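Local structure of insect group II chitinase (Ostrinia furnacalis, 5Y2A) at residues A[10-15]-A[36-41]; A[74-79]-A[115-120]; A[6-11]-A[341-346]. The protein catalyses the hydrolysis of chitin as a family 18 glycoside hydrolase, and probably takes part in chitin breakdown in the insect. All coordinates share one frame; numbering follows the deposited sequence.

Interaction 1 of 3, residues A[10-15]-A[36-41]; sequences TNWAWY and IYAFAV
The backbone amide of Asn-11 donates to the carbonyl O of Ala-38, 2.8 Å from N to O and nearly straight at the hydrogen (165°). The same oxygen receives a CA-H contact from Thr-10 CA at 3.3 Å, where Thr-10 and Ala-38 form a parallel bridge. Asn-11 OD1 stands 3.2 Å from Ala-38 O without bonding, two acceptors side by side. ND2 of that amide is held instead by Asp-57, whose OD1 is also hydrogen-bonded to Tyr-37 OH. Buried Phe-39 N, by contrast, has no polar partner in the model.

Thr-10 ends the first strand of the family 18 TIM barrel and Ala-38 lies on the second, while 11-14 form a short 3-10 turn beyond the first strand. A cis peptide joins Ala-38 to Phe-39, a non-proline cis bond of the kind known at this strand in family 18 chitinases, and Ala-38 CB sits 3.3 Å above the centre of the Phe-39 ring.

The apolar contacts gather at Trp-12. Its CG lies between its own backbone N and carbonyl carbon, which brings the six-membered ring alongside Phe-39; Phe-39 CD2 meets the indole edge 3.6 Å from Trp-12 CZ3, and Ala-38 CB is 4.3 Å from the same CZ3. The planes of the two rings are only 22° apart but slid so far that they barely overlap.

In separate van der Waals packing, Asn-11 CB touches Tyr-37 OH at 3.5 Å, the two side chains crossing at about a right angle.

Interaction 2 of 3, residues A[74-79]-A[115-120]; sequences VKVLLG and YGFDGL
Val-76 O accepts from Asp-118 N at 2.7 Å, the shortest polar bond between 74-79 and 115-120, with the donor close to the line of the carbonyl. The carboxylate of Asp-118 returns to the same residue: OD2 takes the Val-76 N-H at 2.9 Å through its anti lone pair, in a bond of 171°. With CG beside its own backbone N (chi1 -64°), Asp-118 thus meets both the N-H and the C=O of Val-76, and CD of Lys-75 passes 3.7 Å from OD2 as the two side chains cross at about a right angle. Farther along, Leu-78 N donates to Gly-119 O at 3.0 Å, and Leu-78 pairs in parallel with Leu-120.

The apolar side is built on Phe-117. Leu-78 CB lies over the ring centre, 3.8 Å from the centroid in a CH-pi contact, while Val-76 CG1 reaches CD1 of the ring at 4.1 Å. Tyr-63 meets Phe-117 edge-to-face from helix 62-67.

Gly-119 is extended at positive phi, where a CB would press on the carbonyl O of Asp-118 and come within 3.4 Å of Leu-77 CD2. Asp-118 is the first aspartate of the DxxDxDxE signature of family 18, and Gly-119 follows it. With OD2 bonded to Val-76 N and OD1 salt-bridged to Lys-70, both oxygens have partners and the carboxylate is probably restrained from turning.

Interaction 3 of 3, residues A[6-11]-A[341-346]; sequences VCYYTN and MAWSLD
Tyr-8 is the apolar centre, its ring met from two sides. At the ring edge, in plane, Met-341 CG comes to 3.4 Å from Tyr-8 CE1; the bent methionine chain also puts SD 4.7 Å from the ring centroid, an oblique Met-aromatic contact. Trp-343 turns its edge to the Tyr-8 face in an offset T-shaped pair, planes 89° apart. With CG anti to the backbone N (chi1 -176°), the six-membered ring of Trp-343 reaches Tyr-8 CB, 3.5 Å from CE3, and its CZ3 comes near Thr-10 CG2. Farther out, Leu-345 CD2 packs on CB of Cys-7, which is disulfide-bonded to Cys-32.

Backbone bonds flank this packing: Ala-342 N to Val-6 O, Tyr-8 N to Ala-342 O and, past the cis peptide between Trp-343 and Ser-344, Leu-345 N to Tyr-8 O.

At the polar edge Asp-346 OD1 accepts from Thr-10 OG1 at 2.9 Å and from Ser-344 OG at 2.7 Å, the hydroxyls coming from opposite faces of the carboxylate. One water links Thr-10 N to OD1, another links Thr-10 OG1 to OD2, and Arg-16 forms a salt bridge with OD2. An alanine in place of Asp-346 would probably leave both hydroxyls without this shared acceptor and Arg-16 without this charged mate.

Parallel pairing of the first strand with the last closes a TIM barrel; at the C-terminal end of the last strand, Trp-343 before a cis peptide is consistent with the tryptophan that floors the substrate cleft in family 18 chitinases.

All three contacts belong to the family 18 TIM barrel. Segments 6-11 and 341-346 of interaction 3, 330 residues apart at their closest ends, close the barrel. Interaction 1 starts from the same stretch, sharing Thr-10 and Asn-11, with its centre about 9 Å away; it closes before interaction 2 opens, and both segments of interaction 2 fall between those of interaction 3. Interactions 1 and 2, centres about 13 Å apart, touch through probable hydrogen bonds of Tyr-37 and Ala-40 to Gly-79, on neighbouring strands. Interactions 2 and 3 do not touch: centres about 14 Å, nearest atoms about 6 Å apart. Together they span five consecutive strands, whose C-terminal ends carry the active site in this fold.

Interaction 1 of 3, residues A[10-15]-A[36-41]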
loop_
_atom_site.group_PDB
_atom_site.type_symbol
_atom_site.label_atom_id
_atom_site.label_comp_id
_atom_site.label_asym_id
_atom_site.label_seq_id
_atom_site.Cartn_x
_atom_site.Cartn_y
_atom_site.Cartn_z
ATOM N N THR A 10 11.993 -13.329 -0.310
ATOM C CA THR A 10 10.805 -12.687 -0.878
ATOM C C THR A 10 11.017 -12.398 -2.360
ATOM O O THR A 10 11.992 -11.734 -2.730
ATOM C CB THR A 10 10.436 -11.412 -0.117
ATOM O OG1 THR A 10 11.441 -10.413 -0.322
ATOM C CG2 THR A 10 10.301 -11.702 1.373
ATOM N N ASN A 11 10.129 -12.940 -3.210
ATOM C CA ASN A 11 10.295 -12.782 -4.653
ATOM C C ASN A 11 10.146 -11.322 -5.099
ATOM O O ASN A 11 10.744 -10.928 -6.105
ATOM C CB ASN A 11 9.373 -13.755 -5.412
ATOM C CG ASN A 11 7.894 -13.459 -5.263
ATOM O OD1 ASN A 11 7.463 -12.708 -4.395
ATOM N ND2 ASN A 11 7.091 -14.132 -6.084
ATOM N N TRP A 12 9.347 -10.517 -4.400
ATOM C CA TRP A 12 9.176 -9.112 -4.780
ATOM C C TRP A 12 10.385 -8.225 -4.461
ATOM O O TRP A 12 10.401 -7.059 -4.875
ATOM C CB TRP A 12 7.916 -8.545 -4.126
ATOM C CG TRP A 12 7.955 -8.434 -2.631
ATOM C CD1 TRP A 12 8.389 -7.365 -1.895
ATOM C CD2 TRP A 12 7.540 -9.430 -1.686
ATOM N NE1 TRP A 12 8.260 -7.632 -0.549
ATOM C CE2 TRP A 12 7.745 -8.894 -0.394
ATOM C CE3 TRP A 12 7.016 -10.723 -1.807
ATOM C CZ2 TRP A 12 7.435 -9.603 0.771
ATOM C CZ3 TRP A 12 6.719 -11.432 -0.649
ATOM C CH2 TRP A 12 6.925 -10.868 0.623
ATOM N N ALA A 13 11.409 -8.734 -3.771
ATOM C CA ALA A 13 12.615 -7.944 -3.523
ATOM C C ALA A 13 13.418 -7.677 -4.787
ATOM O O ALA A 13 14.387 -6.910 -4.737
ATOM C CB ALA A 13 13.504 -8.628 -2.483
ATOM N N TRP A 14 13.107 -8.368 -5.882
ATOM C CA TRP A 14 13.735 -8.078 -7.165
ATOM C C TRP A 14 13.302 -6.716 -7.707
ATOM O O TRP A 14 14.072 -6.054 -8.414
ATOM C CB TRP A 14 13.389 -9.198 -8.148
ATOM C CG TRP A 14 14.135 -9.149 -9.443
ATOM C CD1 TRP A 14 15.340 -9.731 -9.720
ATOM C CD2 TRP A 14 13.713 -8.507 -10.651
ATOM N NE1 TRP A 14 15.698 -9.477 -11.021
ATOM C CE2 TRP A 14 14.716 -8.728 -11.615
ATOM C CE3 TRP A 14 12.587 -7.758 -11.007
ATOM C CZ2 TRP A 14 14.628 -8.225 -12.913
ATOM C CZ3 TRP A 14 12.500 -7.262 -12.295
ATOM C CH2 TRP A 14 13.513 -7.498 -13.232
ATOM N N TYR A 15 12.080 -6.285 -7.384
ATOM C CA TYR A 15 11.504 -5.043 -7.911
ATOM C C TYR A 15 11.896 -3.858 -7.029
ATOM O O TYR A 15 11.064 -3.135 -6.492
ATOM C CB TYR A 15 9.986 -5.166 -8.011
ATOM C CG TYR A 15 9.498 -6.310 -8.872
ATOM C CD1 TYR A 15 9.582 -6.244 -10.252
ATOM C CD2 TYR A 15 8.910 -7.433 -8.308
ATOM C CE1 TYR A 15 9.133 -7.270 -11.049
ATOM C CE2 TYR A 15 8.448 -8.473 -9.104
ATOM C CZ TYR A 15 8.569 -8.380 -10.479
ATOM O OH TYR A 15 8.123 -9.387 -11.297
ATOM N N ILE A 36 12.305 -20.394 2.920
ATOM C CA ILE A 36 10.902 -20.330 2.528
ATOM C C ILE A 36 10.795 -19.330 1.384
ATOM O O ILE A 36 11.204 -18.169 1.527
ATOM C CB ILE A 36 9.994 -19.899 3.690
ATOM C CG1 ILE A 36 10.202 -20.777 4.931
ATOM C CG2 ILE A 36 8.532 -19.952 3.247
ATOM C CD1 ILE A 36 10.071 -22.252 4.692
ATOM N N TYR A 37 10.233 -19.775 0.258
ATOM C CA TYR A 37 10.024 -18.920 -0.911
ATOM C C TYR A 37 8.688 -18.206 -0.745
ATOM O O TYR A 37 7.626 -18.801 -0.940
ATOM C CB TYR A 37 10.067 -19.752 -2.192
ATOM C CG TYR A 37 10.179 -18.939 -3.467
ATOM C CD1 TYR A 37 9.119 -18.158 -3.916
ATOM C CD2 TYR A 37 11.342 -18.969 -4.234
ATOM C CE1 TYR A 37 9.219 -17.406 -5.084
ATOM C CE2 TYR A 37 11.449 -18.228 -5.403
ATOM C CZ TYR A 37 10.381 -17.451 -5.822
ATOM O OH TYR A 37 10.471 -16.705 -6.975
ATOM N N ALA A 38 8.736 -16.915 -0.410
ATOM C CA ALA A 38 7.544 -16.099 -0.207
ATOM C C ALA A 38 7.320 -15.205 -1.422
ATOM O O ALA A 38 8.259 -14.540 -1.874
ATOM C CB ALA A 38 7.687 -15.235 1.051
ATOM N N PHE A 39 6.101 -15.205 -1.977
ATOM C CA PHE A 39 4.974 -16.065 -1.606
ATOM C C PHE A 39 4.307 -16.613 -2.864
ATOM O O PHE A 39 4.235 -15.919 -3.890
ATOM C CB PHE A 39 3.880 -15.303 -0.836
ATOM C CG PHE A 39 4.208 -14.984 0.592
ATOM C CD1 PHE A 39 4.314 -15.989 1.540
ATOM C CD2 PHE A 39 4.349 -13.665 0.998
ATOM C CE1 PHE A 39 4.591 -15.687 2.864
ATOM C CE2 PHE A 39 4.625 -13.353 2.319
ATOM C CZ PHE A 39 4.747 -14.368 3.252
ATOM N N ALA A 40 3.763 -17.822 -2.770
ATOM C CA ALA A 40 2.705 -18.236 -3.683
ATOM C C ALA A 40 1.360 -17.811 -3.096
ATOM O O ALA A 40 1.263 -17.421 -1.929
ATOM C CB ALA A 40 2.746 -19.747 -3.931
ATOM N N VAL A 41 0.309 -17.876 -3.916
ATOM C CA VAL A 41 -1.010 -17.413 -3.508
ATOM C C VAL A 41 -2.066 -18.466 -3.830
ATOM O O VAL A 41 -1.826 -19.421 -4.567
ATOM C CB VAL A 41 -1.367 -16.053 -4.144
ATOM C CG1 VAL A 41 -0.425 -14.982 -3.616
ATOM C CG2 VAL A 41 -1.283 -16.122 -5.656
#

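Interaction 2 of 3, residues A[74-79]-A[115-120]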
loop_
_atom_site.group_PDB
_atom_site.type_symbol
_atom_site.label_atom_id
_atom_site.label_comp_id
_atom_site.label_asym_id
_atom_site.label_seq_id
_atom_site.Cartn_x
_atom_site.Cartn_y
_atom_site.Cartn_z
ATOM N N VAL A 74 20.391 -27.262 2.314
ATOM C CA VAL A 74 19.286 -26.513 2.892
ATOM C C VAL A 74 18.001 -27.122 2.367
ATOM O O VAL A 74 17.947 -27.647 1.251
ATOM C CB VAL A 74 19.367 -25.007 2.559
ATOM C CG1 VAL A 74 20.665 -24.420 3.080
ATOM C CG2 VAL A 74 19.249 -24.782 1.066
ATOM N N LYS A 75 16.953 -27.052 3.175
ATOM C CA LYS A 75 15.624 -27.441 2.734
ATOM C C LYS A 75 14.924 -26.195 2.212
ATOM O O LYS A 75 15.014 -25.128 2.824
ATOM C CB LYS A 75 14.836 -28.055 3.890
ATOM C CG LYS A 75 15.416 -29.376 4.398
ATOM C CD LYS A 75 15.140 -30.476 3.388
ATOM C CE LYS A 75 15.730 -31.798 3.814
ATOM N NZ LYS A 75 15.246 -32.891 2.919
ATOM N N VAL A 76 14.248 -26.323 1.069
ATOM C CA VAL A 76 13.596 -25.185 0.416
ATOM C C VAL A 76 12.106 -25.477 0.285
ATOM O O VAL A 76 11.707 -26.423 -0.410
ATOM C CB VAL A 76 14.223 -24.873 -0.952
ATOM C CG1 VAL A 76 13.566 -23.640 -1.578
ATOM C CG2 VAL A 76 15.724 -24.653 -0.801
ATOM N N LEU A 77 11.286 -24.665 0.950
ATOM C CA LEU A 77 9.838 -24.803 0.942
ATOM C C LEU A 77 9.208 -23.607 0.240
ATOM O O LEU A 77 9.782 -22.517 0.172
ATOM C CB LEU A 77 9.270 -24.907 2.365
ATOM C CG LEU A 77 9.534 -26.169 3.192
ATOM C CD1 LEU A 77 10.981 -26.232 3.642
ATOM C CD2 LEU A 77 8.600 -26.207 4.386
ATOM N N LEU A 78 7.999 -23.820 -0.266
ATOM C CA LEU A 78 7.212 -22.746 -0.852
ATOM C C LEU A 78 6.299 -22.168 0.219
ATOM O O LEU A 78 5.616 -22.915 0.926
ATOM C CB LEU A 78 6.385 -23.265 -2.032
ATOM C CG LEU A 78 5.432 -22.249 -2.660
ATOM C CD1 LEU A 78 6.229 -21.113 -3.282
ATOM C CD2 LEU A 78 4.543 -22.929 -3.699
ATOM N N GLY A 79 6.304 -20.844 0.357
ATOM C CA GLY A 79 5.394 -20.182 1.273
ATOM C C GLY A 79 4.114 -19.787 0.561
ATOM O O GLY A 79 4.152 -19.231 -0.538
ATOM N N TYR A 115 8.489 -27.926 -9.112
ATOM C CA TYR A 115 9.558 -26.944 -9.013
ATOM C C TYR A 115 10.680 -27.356 -8.070
ATOM O O TYR A 115 11.614 -26.572 -7.866
ATOM C CB TYR A 115 8.974 -25.596 -8.588
ATOM C CG TYR A 115 7.964 -25.097 -9.585
ATOM C CD1 TYR A 115 8.354 -24.713 -10.861
ATOM C CD2 TYR A 115 6.616 -25.054 -9.270
ATOM C CE1 TYR A 115 7.426 -24.271 -11.788
ATOM C CE2 TYR A 115 5.683 -24.620 -10.186
ATOM C CZ TYR A 115 6.093 -24.231 -11.442
ATOM O OH TYR A 115 5.162 -23.797 -12.353
ATOM N N GLY A 116 10.629 -28.561 -7.507
ATOM C CA GLY A 116 11.694 -29.037 -6.649
ATOM C C GLY A 116 11.603 -28.614 -5.201
ATOM O O GLY A 116 12.619 -28.650 -4.496
ATOM N N PHE A 117 10.427 -28.200 -4.735
ATOM C CA PHE A 117 10.271 -27.778 -3.350
ATOM C C PHE A 117 10.231 -28.985 -2.426
ATOM O O PHE A 117 9.694 -30.040 -2.777
ATOM C CB PHE A 117 9.000 -26.946 -3.184
ATOM C CG PHE A 117 9.124 -25.549 -3.728
ATOM C CD1 PHE A 117 9.883 -24.596 -3.063
ATOM C CD2 PHE A 117 8.496 -25.196 -4.909
ATOM C CE1 PHE A 117 10.003 -23.310 -3.563
ATOM C CE2 PHE A 117 8.611 -23.911 -5.421
ATOM C CZ PHE A 117 9.365 -22.968 -4.748
ATOM N N ASP A 118 10.822 -28.826 -1.243
ATOM C CA ASP A 118 10.818 -29.854 -0.211
ATOM C C ASP A 118 9.565 -29.831 0.653
ATOM O O ASP A 118 9.427 -30.683 1.538
ATOM C CB ASP A 118 12.054 -29.701 0.682
ATOM C CG ASP A 118 13.338 -29.918 -0.072
ATOM O OD1 ASP A 118 13.436 -30.935 -0.795
ATOM O OD2 ASP A 118 14.247 -29.073 0.049
ATOM N N GLY A 119 8.668 -28.874 0.451
ATOM C CA GLY A 119 7.474 -28.808 1.271
ATOM C C GLY A 119 6.821 -27.441 1.167
ATOM O O GLY A 119 7.133 -26.656 0.275
ATOM N N LEU A 120 5.921 -27.183 2.119
ATOM C CA LEU A 120 5.019 -26.042 2.070
ATOM C C LEU A 120 4.964 -25.359 3.428
ATOM O O LEU A 120 4.889 -26.023 4.465
ATOM C CB LEU A 120 3.607 -26.482 1.646
ATOM C CG LEU A 120 2.513 -25.413 1.547
ATOM C CD1 LEU A 120 2.719 -24.534 0.317
ATOM C CD2 LEU A 120 1.136 -26.057 1.527
#

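Interaction 3 of 3, residues A[6-11]-A[341-346]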
loop_
_atom_site.group_PDB
_atom_site.type_symbol
_atom_site.label_atom_id
_atom_site.label_comp_id
_atom_site.label_asym_id
_atom_site.label_seq_id
_atom_site.Cartn_x
_atom_site.Cartn_y
_atom_site.Cartn_z
ATOM N N VAL A 6 15.379 -20.479 9.909
ATOM C CA VAL A 6 14.397 -20.495 8.831
ATOM C C VAL A 6 14.424 -19.123 8.169
ATOM O O VAL A 6 14.076 -18.117 8.798
ATOM C CB VAL A 6 12.997 -20.840 9.363
ATOM C CG1 VAL A 6 11.953 -20.782 8.248
ATOM C CG2 VAL A 6 13.010 -22.219 10.023
ATOM N N CYS A 7 14.833 -19.072 6.900
ATOM C CA CYS A 7 15.050 -17.815 6.186
ATOM C C CYS A 7 13.917 -17.582 5.199
ATOM O O CYS A 7 13.686 -18.415 4.318
ATOM C CB CYS A 7 16.369 -17.835 5.415
ATOM S SG CYS A 7 17.876 -18.049 6.378
ATOM N N TYR A 8 13.253 -16.434 5.302
ATOM C CA TYR A 8 12.278 -16.046 4.291
ATOM C C TYR A 8 12.983 -15.296 3.162
ATOM O O TYR A 8 13.656 -14.284 3.396
ATOM C CB TYR A 8 11.154 -15.210 4.902
ATOM C CG TYR A 8 10.105 -16.081 5.545
ATOM C CD1 TYR A 8 10.241 -16.496 6.858
ATOM C CD2 TYR A 8 8.994 -16.528 4.828
ATOM C CE1 TYR A 8 9.297 -17.311 7.455
ATOM C CE2 TYR A 8 8.042 -17.348 5.424
ATOM C CZ TYR A 8 8.204 -17.732 6.738
ATOM O OH TYR A 8 7.284 -18.554 7.351
ATOM N N TYR A 9 12.840 -15.821 1.950
ATOM C CA TYR A 9 13.244 -15.171 0.714
ATOM C C TYR A 9 11.975 -14.602 0.089
ATOM O O TYR A 9 10.958 -15.294 0.044
ATOM C CB TYR A 9 13.896 -16.181 -0.238
ATOM C CG TYR A 9 14.035 -15.668 -1.658
ATOM C CD1 TYR A 9 15.117 -14.881 -2.014
ATOM C CD2 TYR A 9 13.061 -15.920 -2.620
ATOM C CE1 TYR A 9 15.255 -14.392 -3.295
ATOM C CE2 TYR A 9 13.184 -15.421 -3.908
ATOM C CZ TYR A 9 14.286 -14.655 -4.234
ATOM O OH TYR A 9 14.436 -14.148 -5.502
ATOM N N THR A 10 11.993 -13.329 -0.310
ATOM C CA THR A 10 10.805 -12.687 -0.878
ATOM C C THR A 10 11.017 -12.398 -2.360
ATOM O O THR A 10 11.992 -11.734 -2.730
ATOM C CB THR A 10 10.436 -11.412 -0.117
ATOM O OG1 THR A 10 11.441 -10.413 -0.322
ATOM C CG2 THR A 10 10.301 -11.702 1.373
ATOM N N ASN A 11 10.129 -12.940 -3.210
ATOM C CA ASN A 11 10.295 -12.782 -4.653
ATOM C C ASN A 11 10.146 -11.322 -5.099
ATOM O O ASN A 11 10.744 -10.928 -6.105
ATOM C CB ASN A 11 9.373 -13.755 -5.412
ATOM C CG ASN A 11 7.894 -13.459 -5.263
ATOM O OD1 ASN A 11 7.463 -12.708 -4.395
ATOM N ND2 ASN A 11 7.091 -14.132 -6.084
ATOM N N MET A 341 13.648 -17.605 13.143
ATOM C CA MET A 341 13.184 -17.329 11.792
ATOM C C MET A 341 13.489 -15.878 11.448
ATOM O O MET A 341 13.418 -15.000 12.315
ATOM C CB MET A 341 11.680 -17.626 11.662
ATOM C CG MET A 341 11.071 -17.210 10.348
ATOM S SD MET A 341 10.388 -15.547 10.468
ATOM C CE MET A 341 8.769 -15.900 11.160
ATOM N N ALA A 342 13.841 -15.629 10.186
ATOM C CA ALA A 342 14.284 -14.316 9.734
ATOM C C ALA A 342 13.316 -13.756 8.697
ATOM O O ALA A 342 13.136 -14.351 7.629
ATOM C CB ALA A 342 15.690 -14.399 9.136
ATOM N N TRP A 343 12.772 -12.571 8.977
ATOM C CA TRP A 343 11.838 -11.855 8.105
ATOM C C TRP A 343 12.443 -10.477 7.809
ATOM O O TRP A 343 12.233 -9.539 8.579
ATOM C CB TRP A 343 10.447 -11.759 8.814
ATOM C CG TRP A 343 9.308 -11.128 8.040
ATOM C CD1 TRP A 343 8.554 -10.054 8.425
ATOM C CD2 TRP A 343 8.772 -11.560 6.783
ATOM N NE1 TRP A 343 7.595 -9.781 7.477
ATOM C CE2 TRP A 343 7.710 -10.690 6.458
ATOM C CE3 TRP A 343 9.092 -12.591 5.896
ATOM C CZ2 TRP A 343 6.971 -10.821 5.286
ATOM C CZ3 TRP A 343 8.358 -12.717 4.730
ATOM C CH2 TRP A 343 7.313 -11.838 4.436
ATOM N N SER A 344 13.199 -10.341 6.710
ATOM C CA SER A 344 13.439 -11.400 5.725
ATOM C C SER A 344 14.853 -11.167 5.191
ATOM O O SER A 344 15.445 -10.129 5.489
ATOM C CB SER A 344 12.406 -11.359 4.592
ATOM O OG SER A 344 12.515 -10.151 3.845
ATOM N N LEU A 345 15.385 -12.118 4.413
ATOM C CA LEU A 345 16.780 -12.060 3.965
ATOM C C LEU A 345 17.151 -10.709 3.365
ATOM O O LEU A 345 18.244 -10.186 3.610
ATOM C CB LEU A 345 17.040 -13.150 2.925
ATOM C CG LEU A 345 17.049 -14.592 3.407
ATOM C CD1 LEU A 345 17.304 -15.543 2.252
ATOM C CD2 LEU A 345 18.135 -14.722 4.425
ATOM N N ASP A 346 16.264 -10.149 2.548
ATOM C CA ASP A 346 16.559 -8.963 1.757
ATOM C C ASP A 346 16.533 -7.668 2.557
ATOM O O ASP A 346 16.895 -6.618 2.010
ATOM C CB ASP A 346 15.533 -8.856 0.636
ATOM C CG ASP A 346 14.124 -8.963 1.163
ATOM O OD1 ASP A 346 13.676 -10.091 1.461
ATOM O OD2 ASP A 346 13.479 -7.910 1.327
HETATM O O HOH W 1 14.787 -12.389 0.027
HETATM O O HOH W 2 10.759 -7.857 1.191
#